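Local coordinates for PA14 domain-containing protein (Clostridium clariflavum, PDB 6QDI) that probably senses plant biomass outside the cell as a membrane-bound anti-sigma factor, this piece being its tandem pair of calcium-binding, sugar-recognising PA14 domains, at residues I12-F17 and S46-G51. Sequence-based numbering, arbitrary orientation.
Sequences IDLTNF and SVRWTG
Leu-14 and Ser-46 form the tight end of this contact, where the loop joining strands 4-9 and 17-23 rests on strand 44-53 of the first PA14 domain. The backbone N of Leu-14 donates a hydrogen bond of 2.8 Å to Ser-46 OG, bent to 142° at the hydrogen. The same hydroxyl also bonds to the carbonyl O of Asn-11, its stronger polar partner, so a single serine oxygen grips the loop twice. A chi1 of 57° puts OG between the backbone N and the carbonyl carbon, where it meets the N-H of Leu-14, while Ser-46 CB packs 3.6 Å from the carbonyl O of Ile-12. Leu-14 completes this half with a branched tip: CD2 lies 3.6 Å from Val-47 O, close to the serine hydroxyl too, whereas CD1 turns to Arg-48 and stops 3.7 Å from NH2.

Toward Arg-48 the contact becomes looser and wetter. The leucine and arginine side chains cross at about a right angle, and direct contact between them is limited to carbon against guanidinium. Water 1 links the leucine backbone to the arginine, donating to Leu-14 O at 2.8 Å and accepting from Arg-48 NH1 at 3.0 Å, in the plane of the guanidinium. A salt bridge from NE to Glu-109 of strand 104-113 anchors the group. Away from the strand, Asp-13 OD1 accepts a bond from Thr-15 OG1, while OD2 makes a salt bridge to Arg-274 of the second PA14 domain. The chemistry thus implies a loop held to the strand directly through the buried hydroxyl of Ser-46 and through a water at Arg-48, next to the calcium site that includes Ser-44.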
loop_
_atom_site.group_PDB
_atom_site.type_symbol
_atom_site.label_atom_id
_atom_site.label_comp_id
_atom_site.label_asym_id
_atom_site.label_seq_id
_atom_site.Cartn_x
_atom_site.Cartn_y
_atom_site.Cartn_z
ATOM N N ILE A 12 -3.568 1.263 -1.929
ATOM C CA ILE A 12 -4.690 1.918 -1.213
ATOM C C ILE A 12 -4.914 1.392 0.192
ATOM O O ILE A 12 -5.689 1.991 0.929
ATOM C CB ILE A 12 -6.019 1.810 -1.979
ATOM C CG1 ILE A 12 -6.521 0.376 -2.124
ATOM C CG2 ILE A 12 -5.902 2.488 -3.351
ATOM C CD1 ILE A 12 -8.004 0.283 -2.367
ATOM N N ASP A 13 -4.265 0.291 0.567
ATOM C CA ASP A 13 -4.658 -0.502 1.745
ATOM C C ASP A 13 -3.520 -0.657 2.733
ATOM O O ASP A 13 -3.444 -1.684 3.418
ATOM C CB ASP A 13 -5.161 -1.875 1.273
ATOM C CG ASP A 13 -4.088 -2.719 0.586
ATOM O OD1 ASP A 13 -3.016 -2.138 0.251
ATOM O OD2 ASP A 13 -4.346 -3.918 0.393
ATOM N N LEU A 14 -2.631 0.322 2.817
ATOM C CA LEU A 14 -1.579 0.307 3.860
ATOM C C LEU A 14 -0.675 -0.906 3.690
ATOM O O LEU A 14 -0.182 -1.481 4.675
ATOM C CB LEU A 14 -2.173 0.439 5.259
ATOM C CG LEU A 14 -3.080 1.659 5.449
ATOM C CD1 LEU A 14 -3.926 1.473 6.696
ATOM C CD2 LEU A 14 -2.288 2.944 5.479
ATOM N N THR A 15 -0.418 -1.272 2.433
ATOM C CA THR A 15 0.542 -2.288 2.087
ATOM C C THR A 15 1.557 -1.712 1.088
ATOM O O THR A 15 1.284 -0.773 0.350
ATOM C CB THR A 15 -0.097 -3.548 1.532
ATOM O OG1 THR A 15 -0.665 -3.308 0.248
ATOM C CG2 THR A 15 -1.079 -4.156 2.493
ATOM N N ASN A 16 2.732 -2.355 1.104
ATOM C CA ASN A 16 3.877 -2.016 0.262
ATOM C C ASN A 16 4.487 -0.676 0.660
ATOM O O ASN A 16 4.365 0.343 -0.028
ATOM C CB ASN A 16 3.577 -2.127 -1.231
ATOM C CG ASN A 16 4.826 -2.276 -2.019
ATOM O OD1 ASN A 16 5.899 -2.562 -1.458
ATOM N ND2 ASN A 16 4.706 -2.195 -3.312
ATOM N N PHE A 17 5.130 -0.677 1.816
ATOM C CA PHE A 17 5.805 0.476 2.378
ATOM C C PHE A 17 6.906 0.997 1.478
ATOM O O PHE A 17 7.727 0.206 0.993
ATOM C CB PHE A 17 6.403 0.051 3.726
ATOM C CG PHE A 17 7.285 1.092 4.338
ATOM C CD1 PHE A 17 6.764 2.130 5.093
ATOM C CD2 PHE A 17 8.648 1.025 4.178
ATOM C CE1 PHE A 17 7.601 3.088 5.677
ATOM C CE2 PHE A 17 9.482 1.997 4.709
ATOM C CZ PHE A 17 8.962 3.001 5.485
ATOM N N SER A 46 -1.557 5.272 0.256
ATOM C CA SER A 46 -2.151 5.370 1.583
ATOM C C SER A 46 -1.057 5.742 2.567
ATOM O O SER A 46 0.146 5.625 2.259
ATOM C CB SER A 46 -2.889 4.066 1.954
ATOM O OG SER A 46 -2.016 2.930 1.884
ATOM N N VAL A 47 -1.460 6.235 3.730
ATOM C CA VAL A 47 -0.547 6.744 4.740
ATOM C C VAL A 47 -1.067 6.392 6.104
ATOM O O VAL A 47 -2.288 6.451 6.370
ATOM C CB VAL A 47 -0.401 8.294 4.635
ATOM C CG1 VAL A 47 0.751 8.757 5.503
ATOM C CG2 VAL A 47 -0.205 8.757 3.204
ATOM N N ARG A 48 -0.143 6.039 7.012
ATOM C CA ARG A 48 -0.457 5.934 8.426
ATOM C C ARG A 48 0.432 6.905 9.192
ATOM O O ARG A 48 1.657 6.873 9.070
ATOM C CB ARG A 48 -0.224 4.553 8.986
ATOM C CG ARG A 48 -0.548 4.429 10.460
ATOM C CD ARG A 48 -0.256 3.061 11.024
ATOM N NE ARG A 48 -1.093 2.042 10.434
ATOM C CZ ARG A 48 -0.674 1.041 9.667
ATOM N NH1 ARG A 48 0.565 0.938 9.273
ATOM N NH2 ARG A 48 -1.586 0.163 9.203
ATOM N N TRP A 49 -0.201 7.753 10.000
ATOM C CA TRP A 49 0.513 8.620 10.941
ATOM C C TRP A 49 0.368 8.108 12.349
ATOM O O TRP A 49 -0.741 7.757 12.791
ATOM C CB TRP A 49 -0.014 10.062 10.890
ATOM C CG TRP A 49 0.372 10.799 9.659
ATOM C CD1 TRP A 49 1.541 11.425 9.418
ATOM C CD2 TRP A 49 -0.432 11.017 8.488
ATOM N NE1 TRP A 49 1.544 11.998 8.198
ATOM C CE2 TRP A 49 0.336 11.767 7.597
ATOM C CE3 TRP A 49 -1.737 10.614 8.100
ATOM C CZ2 TRP A 49 -0.137 12.142 6.363
ATOM C CZ3 TRP A 49 -2.200 11.021 6.848
ATOM C CH2 TRP A 49 -1.393 11.743 6.007
ATOM N N THR A 50 1.488 8.066 13.086
ATOM C CA THR A 50 1.492 7.628 14.458
ATOM C C THR A 50 2.363 8.550 15.325
ATOM O O THR A 50 3.392 9.089 14.889
ATOM C CB THR A 50 1.999 6.171 14.615
ATOM O OG1 THR A 50 3.242 6.035 13.946
ATOM C CG2 THR A 50 0.987 5.182 14.042
ATOM N N GLY A 51 1.950 8.648 16.574
ATOM C CA GLY A 51 2.740 9.337 17.572
ATOM C C GLY A 51 1.853 9.676 18.741
ATOM O O GLY A 51 0.932 8.923 19.100
HETATM O O HOH W 1 0.260 -1.366 7.439
#